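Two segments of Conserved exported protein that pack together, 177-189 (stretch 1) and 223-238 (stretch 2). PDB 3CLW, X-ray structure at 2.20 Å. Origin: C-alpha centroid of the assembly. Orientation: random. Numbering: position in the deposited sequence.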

# COMPACT_ATOMS: atom_id res chain seq x y z
N HIS A 177 -14.63 -2.29 10.29
CA HIS A 177 -14.90 -1.05 9.50
C HIS A 177 -14.27 -1.20 8.14
O HIS A 177 -13.15 -0.80 7.92
N VAL A 178 -14.99 -1.87 7.25
CA VAL A 178 -14.59 -1.97 5.87
C VAL A 178 -15.00 -0.65 5.23
O VAL A 178 -16.18 -0.44 4.93
N ASN A 179 -14.02 0.24 5.07
CA ASN A 179 -14.31 1.59 4.62
C ASN A 179 -14.12 1.83 3.13
O ASN A 179 -14.55 2.86 2.60
N TYR A 180 -13.48 0.88 2.43
CA TYR A 180 -13.16 1.04 1.01
C TYR A 180 -13.32 -0.27 0.25
O TYR A 180 -13.12 -1.36 0.83
N ILE A 181 -13.72 -0.17 -1.01
CA ILE A 181 -13.81 -1.31 -1.92
C ILE A 181 -13.09 -0.96 -3.19
O ILE A 181 -13.41 0.04 -3.82
N SER A 182 -12.14 -1.80 -3.56
CA SER A 182 -11.34 -1.62 -4.76
C SER A 182 -11.64 -2.76 -5.76
O SER A 182 -11.14 -3.87 -5.62
N PRO A 183 -12.53 -2.49 -6.75
CA PRO A 183 -13.05 -3.58 -7.59
C PRO A 183 -12.06 -4.10 -8.65
O PRO A 183 -12.17 -5.26 -9.09
N ASN A 184 -11.09 -3.29 -9.02
CA ASN A 184 -10.20 -3.67 -10.13
C ASN A 184 -8.74 -3.43 -9.81
O ASN A 184 -8.38 -2.38 -9.24
N ASN A 185 -7.90 -4.41 -10.15
CA ASN A 185 -6.47 -4.31 -9.94
C ASN A 185 -5.70 -4.26 -11.24
O ASN A 185 -5.95 -5.05 -12.16
N GLU A 186 -4.75 -3.35 -11.31
CA GLU A 186 -3.91 -3.21 -12.49
C GLU A 186 -4.68 -3.51 -13.81
O GLU A 186 -4.33 -4.42 -14.55
N PRO A 187 -5.75 -2.73 -14.08
CA PRO A 187 -6.57 -3.00 -15.27
C PRO A 187 -5.85 -2.74 -16.61
O PRO A 187 -6.29 -3.22 -17.65
N ASN A 188 -4.72 -2.04 -16.57
CA ASN A 188 -3.80 -1.91 -17.71
C ASN A 188 -3.14 -3.23 -18.13
O ASN A 188 -2.69 -3.39 -19.27
N GLY A 189 -3.08 -4.19 -17.22
CA GLY A 189 -2.25 -5.37 -17.42
C GLY A 189 -2.81 -6.38 -18.39
O GLY A 189 -4.02 -6.57 -18.48
N ILE A 223 -24.27 1.42 3.49
CA ILE A 223 -23.05 1.19 4.26
C ILE A 223 -22.12 2.38 4.08
O ILE A 223 -22.08 3.01 3.02
N ASP A 224 -21.38 2.69 5.14
CA ASP A 224 -20.40 3.77 5.15
C ASP A 224 -19.09 3.31 4.49
O ASP A 224 -18.06 3.15 5.17
N THR A 225 -19.15 3.08 3.17
CA THR A 225 -18.02 2.54 2.41
C THR A 225 -17.84 3.30 1.09
O THR A 225 -18.82 3.65 0.47
N LYS A 226 -16.60 3.51 0.66
CA LYS A 226 -16.33 4.23 -0.56
C LYS A 226 -15.50 3.45 -1.58
O LYS A 226 -14.79 2.49 -1.24
N ILE A 227 -15.59 3.89 -2.84
CA ILE A 227 -15.06 3.15 -3.98
C ILE A 227 -13.73 3.73 -4.41
O ILE A 227 -13.64 4.93 -4.68
N LEU A 228 -12.71 2.87 -4.50
CA LEU A 228 -11.36 3.28 -4.86
C LEU A 228 -10.92 2.66 -6.17
O LEU A 228 -10.97 1.44 -6.33
N ILE A 229 -10.46 3.52 -7.09
CA ILE A 229 -9.93 3.10 -8.39
C ILE A 229 -8.72 3.98 -8.69
O ILE A 229 -8.53 4.97 -8.03
N PRO A 230 -7.95 3.68 -9.75
CA PRO A 230 -7.99 2.49 -10.62
C PRO A 230 -6.98 1.40 -10.33
O PRO A 230 -7.03 0.35 -10.99
N GLU A 231 -6.06 1.62 -9.39
CA GLU A 231 -5.03 0.59 -9.07
C GLU A 231 -4.20 0.21 -10.29
O GLU A 231 -3.85 -0.98 -10.49
N VAL A 232 -3.89 1.21 -11.12
CA VAL A 232 -3.01 0.96 -12.28
C VAL A 232 -1.60 0.46 -11.87
O VAL A 232 -1.01 0.95 -10.90
N GLY A 233 -1.08 -0.51 -12.61
CA GLY A 233 0.21 -1.11 -12.26
C GLY A 233 1.42 -0.22 -12.35
O GLY A 233 2.45 -0.48 -11.73
N ASP A 234 1.30 0.85 -13.13
CA ASP A 234 2.39 1.78 -13.41
C ASP A 234 1.77 3.17 -13.41
O ASP A 234 0.70 3.38 -14.02
N MET A 235 2.42 4.12 -12.72
CA MET A 235 1.87 5.48 -12.60
C MET A 235 1.75 6.17 -14.00
O MET A 235 1.11 7.19 -14.13
N LYS A 236 2.36 5.59 -15.03
CA LYS A 236 2.36 6.23 -16.37
C LYS A 236 0.96 6.20 -16.97
O LYS A 236 0.61 7.09 -17.71
N TYR A 237 0.17 5.20 -16.59
CA TYR A 237 -1.22 5.10 -17.02
C TYR A 237 -2.13 6.19 -16.42
O TYR A 237 -3.29 6.29 -16.77
N LEU A 238 -1.60 6.99 -15.50
CA LEU A 238 -2.36 8.11 -14.98
C LEU A 238 -2.47 9.27 -16.00
O LEU A 238 -3.32 10.16 -15.86

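The most unusual feature lies beyond the paired strands, where Asn188 (chi1 56°, p) points toward stretch 2 and uses its whole side chain. Its CB sits over the face of the Tyr237 ring, 3.5 Å from the centroid and 6° off the normal, a CH-pi contact. Its OD1 accepts a hydrogen bond from Gly233 N at 2.8 Å, nearly linear at 172°. Its ND2 donates to water 2 (3.2 Å), which lies 2.8 Å from Tyr237 OH and so links amide and phenol.

A side chain at Gly233 would be crowded here: an ideal CB would lie 3.1 Å from Glu186 CD and 3.3 Å from Asn188 ND2. Glu186 CG approaches Gly233 CA at 3.5 Å.

Ser182 (chi1 t) and Glu231 (chi1 m, chi2 off-well at -92°) point toward each other's stretch, and Ser182 OG donates to Glu231 OE1 at 2.6 Å. Nearby, water 1 accepts from Asn184 N and donates to Leu228 O, both at 3.0 Å, bridging the backbones beside Pro183, whose N carries no hydrogen to offer Leu228 O.

In the parallel pairing, Tyr180 and Lys226 share one sheet face, Ile181 and Ile227 the other. Ile181 (m, t) brings CD1 to 3.8 Å from Thr225 CG2, while Thr225 (m) donates from OG1 to Val178 O at 2.9 Å.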

# COMPACT_ATOMS: atom_id res chain seq x y z
CB HIS A 177 -14.41 0.23 10.19
CG HIS A 177 -14.97 0.42 11.56
ND1 HIS A 177 -14.32 1.13 12.54
CD2 HIS A 177 -16.12 -0.04 12.12
CE1 HIS A 177 -15.04 1.12 13.65
NE2 HIS A 177 -16.14 0.42 13.42
CB VAL A 178 -15.32 -3.12 5.18
CG1 VAL A 178 -14.90 -3.22 3.69
CG2 VAL A 178 -15.09 -4.42 5.98
CB ASN A 179 -13.48 2.58 5.43
CG ASN A 179 -13.76 2.48 6.92
OD1 ASN A 179 -14.91 2.32 7.34
ND2 ASN A 179 -12.70 2.57 7.73
CB TYR A 180 -11.72 1.50 0.84
CG TYR A 180 -11.26 2.61 1.78
CD1 TYR A 180 -10.61 2.32 3.00
CD2 TYR A 180 -11.45 3.95 1.43
CE1 TYR A 180 -10.18 3.34 3.85
CE2 TYR A 180 -11.04 4.98 2.27
CZ TYR A 180 -10.40 4.67 3.47
OH TYR A 180 -9.98 5.71 4.27
CB ILE A 181 -15.25 -1.67 -2.32
CG1 ILE A 181 -16.02 -2.28 -1.15
CG2 ILE A 181 -15.26 -2.69 -3.49
CD1 ILE A 181 -17.52 -2.20 -1.29
CB SER A 182 -9.88 -1.52 -4.37
OG SER A 182 -9.08 -1.30 -5.49
CB PRO A 183 -14.29 -2.95 -8.25
CG PRO A 183 -13.91 -1.49 -8.39
CD PRO A 183 -13.09 -1.18 -7.13
CB ASN A 184 -10.56 -2.87 -11.39
CG ASN A 184 -11.98 -3.15 -11.89
OD1 ASN A 184 -12.97 -2.65 -11.33
ND2 ASN A 184 -12.08 -3.96 -12.96
CB ASN A 185 -5.97 -5.52 -9.17
CG ASN A 185 -4.47 -5.45 -8.90
OD1 ASN A 185 -4.00 -4.49 -8.29
ND2 ASN A 185 -3.71 -6.49 -9.32
CB GLU A 186 -2.63 -4.04 -12.32
CG GLU A 186 -1.86 -3.64 -11.06
CD GLU A 186 -0.48 -4.28 -10.91
OE1 GLU A 186 -0.16 -5.21 -11.66
OE2 GLU A 186 0.30 -3.83 -10.05
CB PRO A 187 -7.79 -2.09 -15.08
CG PRO A 187 -7.29 -0.97 -14.29
CD PRO A 187 -6.26 -1.56 -13.34
CB ASN A 188 -2.68 -0.94 -17.33
CG ASN A 188 -1.95 -1.36 -16.05
OD1 ASN A 188 -2.43 -1.15 -14.93
ND2 ASN A 188 -0.78 -1.96 -16.23
CB ILE A 223 -22.32 -0.15 3.90
CG1 ILE A 223 -21.98 -0.24 2.39
CG2 ILE A 223 -23.14 -1.38 4.39
CD1 ILE A 223 -21.07 -1.42 2.06
CB ASP A 224 -20.17 4.23 6.61
CG ASP A 224 -19.36 5.53 6.70
OD1 ASP A 224 -19.19 6.21 5.65
OD2 ASP A 224 -18.89 5.87 7.81
CB THR A 225 -18.22 1.01 2.08
OG1 THR A 225 -18.42 0.26 3.30
CG2 THR A 225 -17.02 0.46 1.36
CB LYS A 226 -15.64 5.55 -0.22
CG LYS A 226 -16.56 6.56 0.45
CD LYS A 226 -15.73 7.74 0.86
CE LYS A 226 -16.37 8.59 1.97
NZ LYS A 226 -17.75 9.11 1.68
CB ILE A 227 -16.02 3.24 -5.19
CG1 ILE A 227 -17.45 2.81 -4.82
CG2 ILE A 227 -15.46 2.45 -6.38
CD1 ILE A 227 -18.51 3.42 -5.78
CB LEU A 228 -10.34 2.92 -3.75
CG LEU A 228 -8.88 3.31 -4.07
CD1 LEU A 228 -8.69 4.83 -4.22
CD2 LEU A 228 -7.86 2.73 -3.07
CB ILE A 229 -11.05 3.23 -9.51
CG1 ILE A 229 -11.54 4.68 -9.61
CG2 ILE A 229 -12.22 2.29 -9.21
CD1 ILE A 229 -12.07 5.08 -10.96
CB PRO A 230 -7.72 3.09 -12.00
CG PRO A 230 -6.76 4.23 -11.69
CD PRO A 230 -7.06 4.73 -10.30
CB GLU A 231 -5.66 -0.68 -8.46
CG GLU A 231 -6.59 -0.44 -7.30
CD GLU A 231 -5.89 -0.49 -5.93
OE1 GLU A 231 -6.62 -0.59 -4.91
OE2 GLU A 231 -4.63 -0.44 -5.88
CB VAL A 232 -2.92 2.18 -13.28
CG1 VAL A 232 -4.22 2.26 -14.17
CG2 VAL A 232 -2.62 3.48 -12.59
CB ASP A 234 3.03 1.43 -14.78
CG ASP A 234 4.36 2.18 -15.04
OD1 ASP A 234 4.46 3.38 -14.72
OD2 ASP A 234 5.29 1.57 -15.60
CB MET A 235 2.72 6.33 -11.64
CG MET A 235 2.54 6.05 -10.13
SD MET A 235 3.99 6.53 -9.13
CE MET A 235 3.17 6.78 -7.56
CB LYS A 236 3.40 5.63 -17.33
CG LYS A 236 3.03 4.29 -17.88
CD LYS A 236 4.13 3.68 -18.72
CE LYS A 236 3.73 2.27 -19.11
NZ LYS A 236 4.69 1.61 -20.08
CB TYR A 237 -1.75 3.72 -16.70
CG TYR A 237 -1.12 2.65 -17.55
CD1 TYR A 237 -1.59 2.40 -18.85
CD2 TYR A 237 -0.04 1.90 -17.08
CE1 TYR A 237 -1.00 1.42 -19.64
CE2 TYR A 237 0.53 0.92 -17.86
CZ TYR A 237 0.06 0.69 -19.14
OH TYR A 237 0.65 -0.30 -19.91
CB LEU A 238 -1.77 8.60 -13.66
CG LEU A 238 -1.88 7.62 -12.47
CD1 LEU A 238 -1.36 8.23 -11.23
CD2 LEU A 238 -3.31 7.10 -12.25
O HOH W 1 -10.13 -0.52 -8.42
O HOH W 2 0.90 -2.82 -18.79